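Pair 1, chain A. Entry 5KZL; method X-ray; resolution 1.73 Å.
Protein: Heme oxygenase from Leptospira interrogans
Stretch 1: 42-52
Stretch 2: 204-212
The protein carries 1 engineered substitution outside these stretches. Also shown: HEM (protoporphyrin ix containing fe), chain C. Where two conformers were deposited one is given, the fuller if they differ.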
# COMPACT_ATOMS: atom_id res chain seq x y z
N GLY A 42 -6.94 -14.09 -13.47
CA GLY A 42 -5.55 -14.53 -13.37
C GLY A 42 -4.60 -13.40 -13.08
O GLY A 42 -3.82 -13.49 -12.14
N THR A 43 -4.70 -12.32 -13.87
CA THR A 43 -3.87 -11.12 -13.73
C THR A 43 -4.13 -10.44 -12.38
O THR A 43 -3.20 -10.06 -11.68
CB THR A 43 -4.08 -10.21 -14.94
OG1 THR A 43 -3.79 -10.96 -16.13
CG2 THR A 43 -3.20 -9.00 -14.91
N TYR A 44 -5.41 -10.32 -12.00
CA TYR A 44 -5.79 -9.72 -10.73
C TYR A 44 -5.17 -10.47 -9.54
O TYR A 44 -4.67 -9.85 -8.59
CB TYR A 44 -7.32 -9.61 -10.60
CG TYR A 44 -7.70 -8.85 -9.35
CD1 TYR A 44 -7.54 -7.46 -9.27
CD2 TYR A 44 -8.23 -9.51 -8.24
CE1 TYR A 44 -7.88 -6.76 -8.12
CE2 TYR A 44 -8.56 -8.82 -7.08
CZ TYR A 44 -8.38 -7.44 -7.02
OH TYR A 44 -8.68 -6.75 -5.88
N ALA A 45 -5.23 -11.82 -9.57
CA ALA A 45 -4.67 -12.67 -8.52
C ALA A 45 -3.14 -12.48 -8.37
O ALA A 45 -2.66 -12.39 -7.23
CB ALA A 45 -5.04 -14.12 -8.78
N ARG A 46 -2.39 -12.37 -9.50
CA ARG A 46 -0.94 -12.14 -9.50
C ARG A 46 -0.64 -10.76 -8.89
O ARG A 46 0.33 -10.61 -8.15
CB ARG A 46 -0.34 -12.28 -10.92
CG ARG A 46 -0.49 -13.69 -11.49
CD ARG A 46 0.26 -13.91 -12.80
NE ARG A 46 -0.42 -13.31 -13.95
CZ ARG A 46 -1.37 -13.92 -14.65
NH1 ARG A 46 -1.80 -15.12 -14.30
NH2 ARG A 46 -1.92 -13.31 -15.70
N HIS A 47 -1.52 -9.78 -9.16
CA HIS A 47 -1.44 -8.44 -8.61
C HIS A 47 -1.56 -8.52 -7.06
O HIS A 47 -0.73 -7.93 -6.36
CB HIS A 47 -2.53 -7.59 -9.29
CG HIS A 47 -3.13 -6.50 -8.45
ND1 HIS A 47 -2.58 -5.24 -8.43
CD2 HIS A 47 -4.26 -6.51 -7.72
CE1 HIS A 47 -3.38 -4.51 -7.67
NE2 HIS A 47 -4.39 -5.24 -7.18
N LEU A 48 -2.51 -9.34 -6.53
CA LEU A 48 -2.63 -9.56 -5.08
C LEU A 48 -1.41 -10.27 -4.50
O LEU A 48 -1.05 -10.00 -3.36
CB LEU A 48 -3.92 -10.34 -4.67
CG LEU A 48 -5.28 -9.73 -5.05
CD1 LEU A 48 -6.40 -10.74 -4.84
CD2 LEU A 48 -5.56 -8.42 -4.32
N GLU A 49 -0.78 -11.17 -5.27
CA GLU A 49 0.41 -11.89 -4.78
C GLU A 49 1.53 -10.92 -4.52
O GLU A 49 2.17 -11.04 -3.49
CB GLU A 49 0.89 -12.91 -5.79
CG GLU A 49 -0.06 -14.07 -5.92
CD GLU A 49 0.37 -15.05 -6.99
OE1 GLU A 49 1.29 -14.74 -7.77
OE2 GLU A 49 -0.21 -16.15 -7.02
N ALA A 50 1.78 -9.99 -5.47
CA ALA A 50 2.82 -8.98 -5.33
C ALA A 50 2.55 -8.13 -4.08
O ALA A 50 3.48 -7.90 -3.30
CB ALA A 50 2.89 -8.09 -6.57
N PHE A 51 1.28 -7.71 -3.85
CA PHE A 51 0.90 -6.94 -2.66
C PHE A 51 1.07 -7.77 -1.40
O PHE A 51 1.53 -7.24 -0.39
CB PHE A 51 -0.52 -6.39 -2.78
CG PHE A 51 -0.66 -5.13 -3.60
CD1 PHE A 51 0.39 -4.22 -3.70
CD2 PHE A 51 -1.87 -4.80 -4.21
CE1 PHE A 51 0.25 -3.04 -4.44
CE2 PHE A 51 -2.02 -3.60 -4.90
CZ PHE A 51 -0.95 -2.74 -5.04
N TYR A 52 0.74 -9.07 -1.45
CA TYR A 52 0.96 -9.91 -0.27
C TYR A 52 2.41 -9.79 0.23
O TYR A 52 2.63 -9.54 1.43
CB TYR A 52 0.60 -11.38 -0.51
CG TYR A 52 1.04 -12.21 0.68
CD1 TYR A 52 0.29 -12.23 1.86
CD2 TYR A 52 2.28 -12.85 0.69
CE1 TYR A 52 0.73 -12.94 2.98
CE2 TYR A 52 2.72 -13.57 1.80
CZ TYR A 52 1.95 -13.60 2.95
OH TYR A 52 2.39 -14.28 4.06
N LEU A 204 8.26 1.99 -7.26
CA LEU A 204 8.29 0.54 -6.99
C LEU A 204 6.93 -0.08 -7.26
O LEU A 204 6.87 -1.18 -7.80
CB LEU A 204 8.79 0.24 -5.57
CG LEU A 204 10.32 0.51 -5.34
CD1 LEU A 204 10.61 0.67 -3.86
CD2 LEU A 204 11.15 -0.62 -5.88
N ASN A 205 5.84 0.68 -6.99
CA ASN A 205 4.48 0.23 -7.32
C ASN A 205 4.28 0.18 -8.82
O ASN A 205 3.70 -0.79 -9.31
CB ASN A 205 3.44 1.13 -6.65
CG ASN A 205 3.23 0.71 -5.23
OD1 ASN A 205 2.42 -0.18 -4.96
ND2 ASN A 205 4.09 1.17 -4.32
N GLN A 206 4.79 1.19 -9.58
CA GLN A 206 4.72 1.20 -11.05
C GLN A 206 5.46 -0.04 -11.59
O GLN A 206 5.00 -0.65 -12.56
CB GLN A 206 5.37 2.46 -11.64
CG GLN A 206 4.67 3.76 -11.25
CD GLN A 206 5.23 5.00 -11.92
OE1 GLN A 206 5.51 5.02 -13.13
NE2 GLN A 206 5.33 6.10 -11.16
N GLY A 207 6.57 -0.41 -10.93
CA GLY A 207 7.38 -1.57 -11.27
C GLY A 207 6.62 -2.89 -11.17
O GLY A 207 6.66 -3.70 -12.10
N ILE A 208 5.88 -3.09 -10.07
CA ILE A 208 5.08 -4.31 -9.92
C ILE A 208 3.89 -4.30 -10.90
O ILE A 208 3.58 -5.34 -11.47
CB ILE A 208 4.67 -4.66 -8.45
CG1 ILE A 208 3.81 -3.57 -7.81
CG2 ILE A 208 5.90 -4.99 -7.59
CD1 ILE A 208 3.33 -3.84 -6.36
N PHE A 209 3.28 -3.12 -11.16
CA PHE A 209 2.16 -3.01 -12.11
C PHE A 209 2.60 -3.30 -13.55
O PHE A 209 1.82 -3.88 -14.33
CB PHE A 209 1.42 -1.67 -12.00
CG PHE A 209 0.76 -1.35 -10.67
CD1 PHE A 209 0.34 -2.36 -9.80
CD2 PHE A 209 0.54 -0.03 -10.28
CE1 PHE A 209 -0.26 -2.06 -8.58
CE2 PHE A 209 -0.08 0.27 -9.06
CZ PHE A 209 -0.47 -0.74 -8.22
N SER A 210 3.87 -2.91 -13.87
CA SER A 210 4.51 -3.10 -15.18
C SER A 210 4.60 -4.57 -15.57
O SER A 210 4.68 -4.89 -16.75
CB SER A 210 5.92 -2.50 -15.18
OG SER A 210 6.91 -3.44 -14.78
N GLU A 211 4.63 -5.46 -14.58
CA GLU A 211 4.75 -6.90 -14.82
C GLU A 211 3.48 -7.60 -15.25
O GLU A 211 3.55 -8.70 -15.79
CB GLU A 211 5.26 -7.58 -13.56
CG GLU A 211 6.72 -7.33 -13.28
CD GLU A 211 7.18 -7.95 -11.98
OE1 GLU A 211 6.37 -7.99 -11.02
OE2 GLU A 211 8.37 -8.31 -11.89
N LEU A 212 2.32 -6.99 -14.93
CA LEU A 212 0.99 -7.57 -15.12
C LEU A 212 0.47 -7.55 -16.55
O LEU A 212 1.08 -6.86 -17.39
CB LEU A 212 -0.01 -6.91 -14.16
CG LEU A 212 0.36 -7.06 -12.67
CD1 LEU A 212 -0.35 -6.02 -11.81
CD2 LEU A 212 0.09 -8.47 -12.18
OXT LEU A 212 -0.45 -8.34 -16.86
CHA HEM C . -5.45 9.27 -2.86
CHB HEM C . -1.78 6.33 -3.45
CHC HEM C . -3.93 4.59 -7.35
CHD HEM C . -7.85 6.85 -6.18
C1A HEM C . -4.28 8.61 -2.69
C2A HEM C . -3.32 8.96 -1.69
C3A HEM C . -2.28 8.15 -1.88
C4A HEM C . -2.59 7.30 -2.95
CMA HEM C . -1.03 8.09 -1.09
CAA HEM C . -3.43 10.02 -0.62
CBA HEM C . -3.15 11.44 -1.15
CGA HEM C . -3.12 12.40 -0.04
O1A HEM C . -2.12 13.01 0.22
O2A HEM C . -4.13 12.54 0.63
C1B HEM C . -2.02 5.60 -4.60
C2B HEM C . -1.06 4.69 -5.20
C3B HEM C . -1.68 4.22 -6.29
C4B HEM C . -3.01 4.85 -6.35
CMB HEM C . 0.30 4.31 -4.71
CAB HEM C . -1.24 3.30 -7.27
CBB HEM C . -0.03 3.08 -7.26
C1C HEM C . -5.24 4.91 -7.33
C2C HEM C . -6.27 4.30 -8.11
C3C HEM C . -7.39 4.95 -7.75
C4C HEM C . -7.05 5.92 -6.74
CMC HEM C . -6.11 3.16 -9.11
CAC HEM C . -8.69 4.68 -8.31
CBC HEM C . -9.74 5.03 -7.69
C1D HEM C . -7.48 7.78 -5.24
C2D HEM C . -8.41 8.81 -4.71
C3D HEM C . -7.75 9.45 -3.78
C4D HEM C . -6.42 8.84 -3.73
CMD HEM C . -9.83 9.02 -5.12
CAD HEM C . -8.27 10.61 -2.98
CBD HEM C . -9.24 10.23 -1.92
CGD HEM C . -9.73 11.40 -1.12
O1D HEM C . -9.16 12.43 -1.14
O2D HEM C . -10.70 11.24 -0.45
NA HEM C . -3.76 7.63 -3.43
NB HEM C . -3.06 5.63 -5.36
NC HEM C . -5.76 5.85 -6.57
ND HEM C . -6.33 7.85 -4.60
FE HEM C . -4.75 6.78 -4.99
O HOH W 1 -5.61 5.11 -3.69

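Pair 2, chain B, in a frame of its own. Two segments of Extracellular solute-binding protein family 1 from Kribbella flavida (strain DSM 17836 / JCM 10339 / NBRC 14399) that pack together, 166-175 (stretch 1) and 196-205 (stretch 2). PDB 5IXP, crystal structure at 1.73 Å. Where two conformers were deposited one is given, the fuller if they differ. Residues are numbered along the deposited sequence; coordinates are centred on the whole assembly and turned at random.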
# COMPACT_ATOMS: atom_id res chain seq x y z
N SER B 166 -15.10 0.55 -6.24
CA SER B 166 -15.55 1.79 -5.61
C SER B 166 -14.75 2.98 -6.12
O SER B 166 -13.60 2.85 -6.55
CB SER B 166 -15.45 1.74 -4.07
OG SER B 166 -14.10 1.76 -3.59
N ALA B 167 -15.39 4.15 -6.08
CA ALA B 167 -14.70 5.39 -6.43
C ALA B 167 -13.54 5.65 -5.48
O ALA B 167 -12.48 6.13 -5.90
CB ALA B 167 -15.68 6.56 -6.40
N VAL B 168 -13.71 5.34 -4.19
CA VAL B 168 -12.68 5.66 -3.20
C VAL B 168 -11.39 4.90 -3.49
O VAL B 168 -10.30 5.48 -3.47
CB VAL B 168 -13.19 5.40 -1.77
CG1 VAL B 168 -12.03 5.39 -0.77
CG2 VAL B 168 -14.19 6.47 -1.37
N LEU B 169 -11.48 3.60 -3.76
CA LEU B 169 -10.24 2.87 -4.03
C LEU B 169 -9.58 3.34 -5.33
O LEU B 169 -8.35 3.37 -5.42
CB LEU B 169 -10.47 1.36 -4.06
CG LEU B 169 -10.69 0.67 -2.71
CD1 LEU B 169 -10.55 -0.85 -2.82
CD2 LEU B 169 -9.74 1.22 -1.64
N THR B 170 -10.37 3.74 -6.32
CA THR B 170 -9.79 4.33 -7.52
C THR B 170 -9.09 5.65 -7.19
O THR B 170 -8.00 5.94 -7.72
CB THR B 170 -10.87 4.54 -8.59
OG1 THR B 170 -11.58 3.32 -8.81
CG2 THR B 170 -10.24 5.01 -9.91
N TRP B 171 -9.69 6.44 -6.31
CA TRP B 171 -9.06 7.67 -5.83
C TRP B 171 -7.74 7.39 -5.15
O TRP B 171 -6.74 8.09 -5.39
CB TRP B 171 -10.02 8.38 -4.87
CG TRP B 171 -9.40 9.47 -4.00
CD1 TRP B 171 -8.82 9.33 -2.77
CD2 TRP B 171 -9.36 10.87 -4.30
NE1 TRP B 171 -8.40 10.55 -2.29
CE2 TRP B 171 -8.73 11.52 -3.21
CE3 TRP B 171 -9.78 11.64 -5.39
CZ2 TRP B 171 -8.51 12.90 -3.18
CZ3 TRP B 171 -9.56 13.02 -5.35
CH2 TRP B 171 -8.93 13.63 -4.25
N GLU B 172 -7.71 6.40 -4.25
CA GLU B 172 -6.46 6.05 -3.59
C GLU B 172 -5.38 5.74 -4.62
O GLU B 172 -4.24 6.20 -4.50
CB GLU B 172 -6.66 4.86 -2.66
CG GLU B 172 -7.57 5.16 -1.47
CD GLU B 172 -6.91 6.11 -0.47
OE1 GLU B 172 -6.11 5.64 0.37
OE2 GLU B 172 -7.15 7.33 -0.56
N ALA B 173 -5.74 4.97 -5.65
CA ALA B 173 -4.76 4.58 -6.67
C ALA B 173 -4.23 5.79 -7.42
O ALA B 173 -3.02 5.93 -7.61
CB ALA B 173 -5.38 3.57 -7.63
N MSE B 174 -5.12 6.71 -7.82
CA MSE B 174 -4.69 7.86 -8.59
C MSE B 174 -4.00 8.93 -7.75
O MSE B 174 -2.97 9.47 -8.16
CB MSE B 174 -5.89 8.50 -9.31
CG MSE B 174 -6.57 7.55 -10.27
SE MSE B 174 -8.05 8.48 -11.12
CE MSE B 174 -6.98 9.85 -12.05
N ARG B 175 -4.57 9.24 -6.59
CA ARG B 175 -4.03 10.34 -5.80
C ARG B 175 -2.59 10.09 -5.40
O ARG B 175 -1.77 11.01 -5.36
CB ARG B 175 -4.86 10.58 -4.55
CG ARG B 175 -4.53 11.94 -3.94
CD ARG B 175 -4.97 12.04 -2.51
NE ARG B 175 -4.11 11.28 -1.61
CZ ARG B 175 -4.39 10.06 -1.16
NH1 ARG B 175 -5.49 9.44 -1.55
NH2 ARG B 175 -3.56 9.46 -0.31
N LEU B 196 -4.67 19.79 -10.02
CA LEU B 196 -4.55 18.39 -10.41
C LEU B 196 -5.36 17.49 -9.50
O LEU B 196 -5.92 16.48 -9.94
CB LEU B 196 -3.09 17.95 -10.42
CG LEU B 196 -2.62 17.48 -11.79
CD1 LEU B 196 -1.26 16.87 -11.67
CD2 LEU B 196 -3.61 16.50 -12.40
N LEU B 197 -5.45 17.84 -8.22
CA LEU B 197 -6.31 17.12 -7.29
C LEU B 197 -7.78 17.20 -7.72
O LEU B 197 -8.49 16.19 -7.74
CB LEU B 197 -6.11 17.69 -5.90
CG LEU B 197 -6.55 16.92 -4.67
CD1 LEU B 197 -5.77 15.60 -4.56
CD2 LEU B 197 -6.31 17.81 -3.45
N LYS B 198 -8.24 18.40 -8.06
CA LYS B 198 -9.62 18.55 -8.54
C LYS B 198 -9.82 17.81 -9.87
O LYS B 198 -10.88 17.23 -10.11
CB LYS B 198 -9.98 20.03 -8.68
CG LYS B 198 -11.45 20.32 -9.13
CD LYS B 198 -12.47 19.54 -8.29
CE LYS B 198 -13.86 20.21 -8.26
NZ LYS B 198 -14.53 20.31 -9.60
N ARG B 199 -8.80 17.81 -10.73
CA ARG B 199 -8.96 17.09 -11.99
C ARG B 199 -9.10 15.59 -11.76
O ARG B 199 -9.87 14.92 -12.45
CB ARG B 199 -7.80 17.40 -12.94
CG ARG B 199 -8.04 18.68 -13.72
CD ARG B 199 -7.10 18.84 -14.89
NE ARG B 199 -7.25 20.17 -15.48
CZ ARG B 199 -6.72 20.52 -16.65
NH1 ARG B 199 -6.01 19.64 -17.35
NH2 ARG B 199 -6.90 21.75 -17.12
N THR B 200 -8.34 15.05 -10.79
CA THR B 200 -8.49 13.66 -10.39
C THR B 200 -9.91 13.39 -9.89
O THR B 200 -10.56 12.42 -10.30
CB THR B 200 -7.47 13.33 -9.30
OG1 THR B 200 -6.15 13.54 -9.82
CG2 THR B 200 -7.62 11.89 -8.83
N TRP B 201 -10.38 14.24 -8.98
CA TRP B 201 -11.76 14.16 -8.50
C TRP B 201 -12.74 14.17 -9.67
O TRP B 201 -13.62 13.30 -9.76
CB TRP B 201 -12.02 15.34 -7.56
CG TRP B 201 -13.45 15.53 -7.09
CD1 TRP B 201 -14.45 16.19 -7.76
CD2 TRP B 201 -14.00 15.12 -5.83
NE1 TRP B 201 -15.60 16.19 -7.00
CE2 TRP B 201 -15.35 15.54 -5.82
CE3 TRP B 201 -13.49 14.44 -4.72
CZ2 TRP B 201 -16.20 15.29 -4.73
CZ3 TRP B 201 -14.34 14.18 -3.64
CH2 TRP B 201 -15.68 14.61 -3.66
N ASP B 202 -12.60 15.14 -10.58
CA ASP B 202 -13.55 15.25 -11.68
C ASP B 202 -13.58 13.99 -12.53
O ASP B 202 -14.65 13.54 -12.95
CB ASP B 202 -13.23 16.46 -12.55
CG ASP B 202 -13.58 17.77 -11.88
OD1 ASP B 202 -14.36 17.76 -10.92
OD2 ASP B 202 -13.08 18.82 -12.33
N GLN B 203 -12.41 13.40 -12.79
CA GLN B 203 -12.35 12.24 -13.67
C GLN B 203 -13.01 11.02 -13.01
O GLN B 203 -13.69 10.24 -13.69
CB GLN B 203 -10.90 11.95 -14.05
CG GLN B 203 -10.73 10.92 -15.14
CD GLN B 203 -9.31 10.90 -15.70
OE1 GLN B 203 -8.36 11.28 -15.02
NE2 GLN B 203 -9.17 10.47 -16.95
N ILE B 204 -12.81 10.83 -11.71
CA ILE B 204 -13.46 9.71 -11.03
C ILE B 204 -14.96 9.96 -10.91
O ILE B 204 -15.76 9.04 -11.09
CB ILE B 204 -12.82 9.47 -9.65
CG1 ILE B 204 -11.36 9.14 -9.84
CG2 ILE B 204 -13.54 8.33 -8.92
CD1 ILE B 204 -10.62 9.03 -8.53
N VAL B 205 -15.36 11.19 -10.58
CA VAL B 205 -16.78 11.49 -10.52
C VAL B 205 -17.44 11.23 -11.87
O VAL B 205 -18.52 10.62 -11.95
CB VAL B 205 -17.01 12.94 -10.06
CG1 VAL B 205 -18.46 13.35 -10.28
CG2 VAL B 205 -16.64 13.08 -8.58

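What backbone arrangement do the two pairs share? In each, two helices run roughly antiparallel, with N-to-C directions 146° apart in pair 1 and 145° in pair 2 and axes approaching to 10.4 Å and 10.3 Å. The backbones of 14 central residues superpose with an RMSD of 0.5 Å. The register agrees too: A:Thr43 lies nearest A:Leu212, as its counterpart B:Ala167 lies nearest B:Ile204, and A:Ala50 faces A:Ile208 where B:Met174 faces B:Thr200. No hydrogen bond crosses between the stretches in either pair, so the contacts are mainly a matter of side-chain packing.

How is the space around A:Leu212 and B:Ile204 filled? Each is the residue most covered by the opposing stretch in its pair. B:Ile204 sits as a knob among B:Ala167, B:Thr170, B:Trp171 and B:Met174; its CD1 comes within 3.4 Å of B:Trp171 CA, and its CG1 lies 3.6 Å from the selenium, SE, of selenomethionine B:Met174. A:Leu212 ends its chain, yet reaches a similar place: its CD2 is 3.7 Å from A:His47 N and 4.0 Å from A:Arg46 CB. The terminal carboxylate also takes part, with A:Leu212 OXT 3.4 Å from A:Thr43 CG2.

What do the matched aromatic positions A:His47 and B:Trp171 do? Both start sideways, but the indole is the longer group and its end comes nearer the other helix. The B:Trp171 side chain lodges among B:Leu197, B:Thr200, B:Trp201 and B:Ile204, with B:Trp171 CH2 3.7 Å from B:Leu197 CD1. The smaller imidazole meets its neighbours at its edge: A:His47 ND1 lies 3.9 Å from A:Phe209 CE1, while CB approaches A:Leu212 CD1 to 3.7 Å.

How does bulk shift between the helices farther along? At one matched couple, small A:Ala50 meets larger A:Ile208, CB to CD1 at 4.3 Å; in pair 2 the long side chain is B:Met174, whose CB lies 3.8 Å from CG2 of the smaller B:Thr200. Next door, A:Phe51 extends its ring so that CE1 is 3.7 Å from A:Ile208 CD1 and CZ is 3.7 Å from A:Phe209 CE1. The matched B:Arg175 contributes its aliphatic part, CG lying 3.9 Å from B:Leu197 CD1, while its NH1 forms a salt bridge with B:Glu172 OE2 at 2.9 Å. A:Phe209 also reaches the heme expected of a heme oxygenase, its CE2 3.3 Å from HEM CBB.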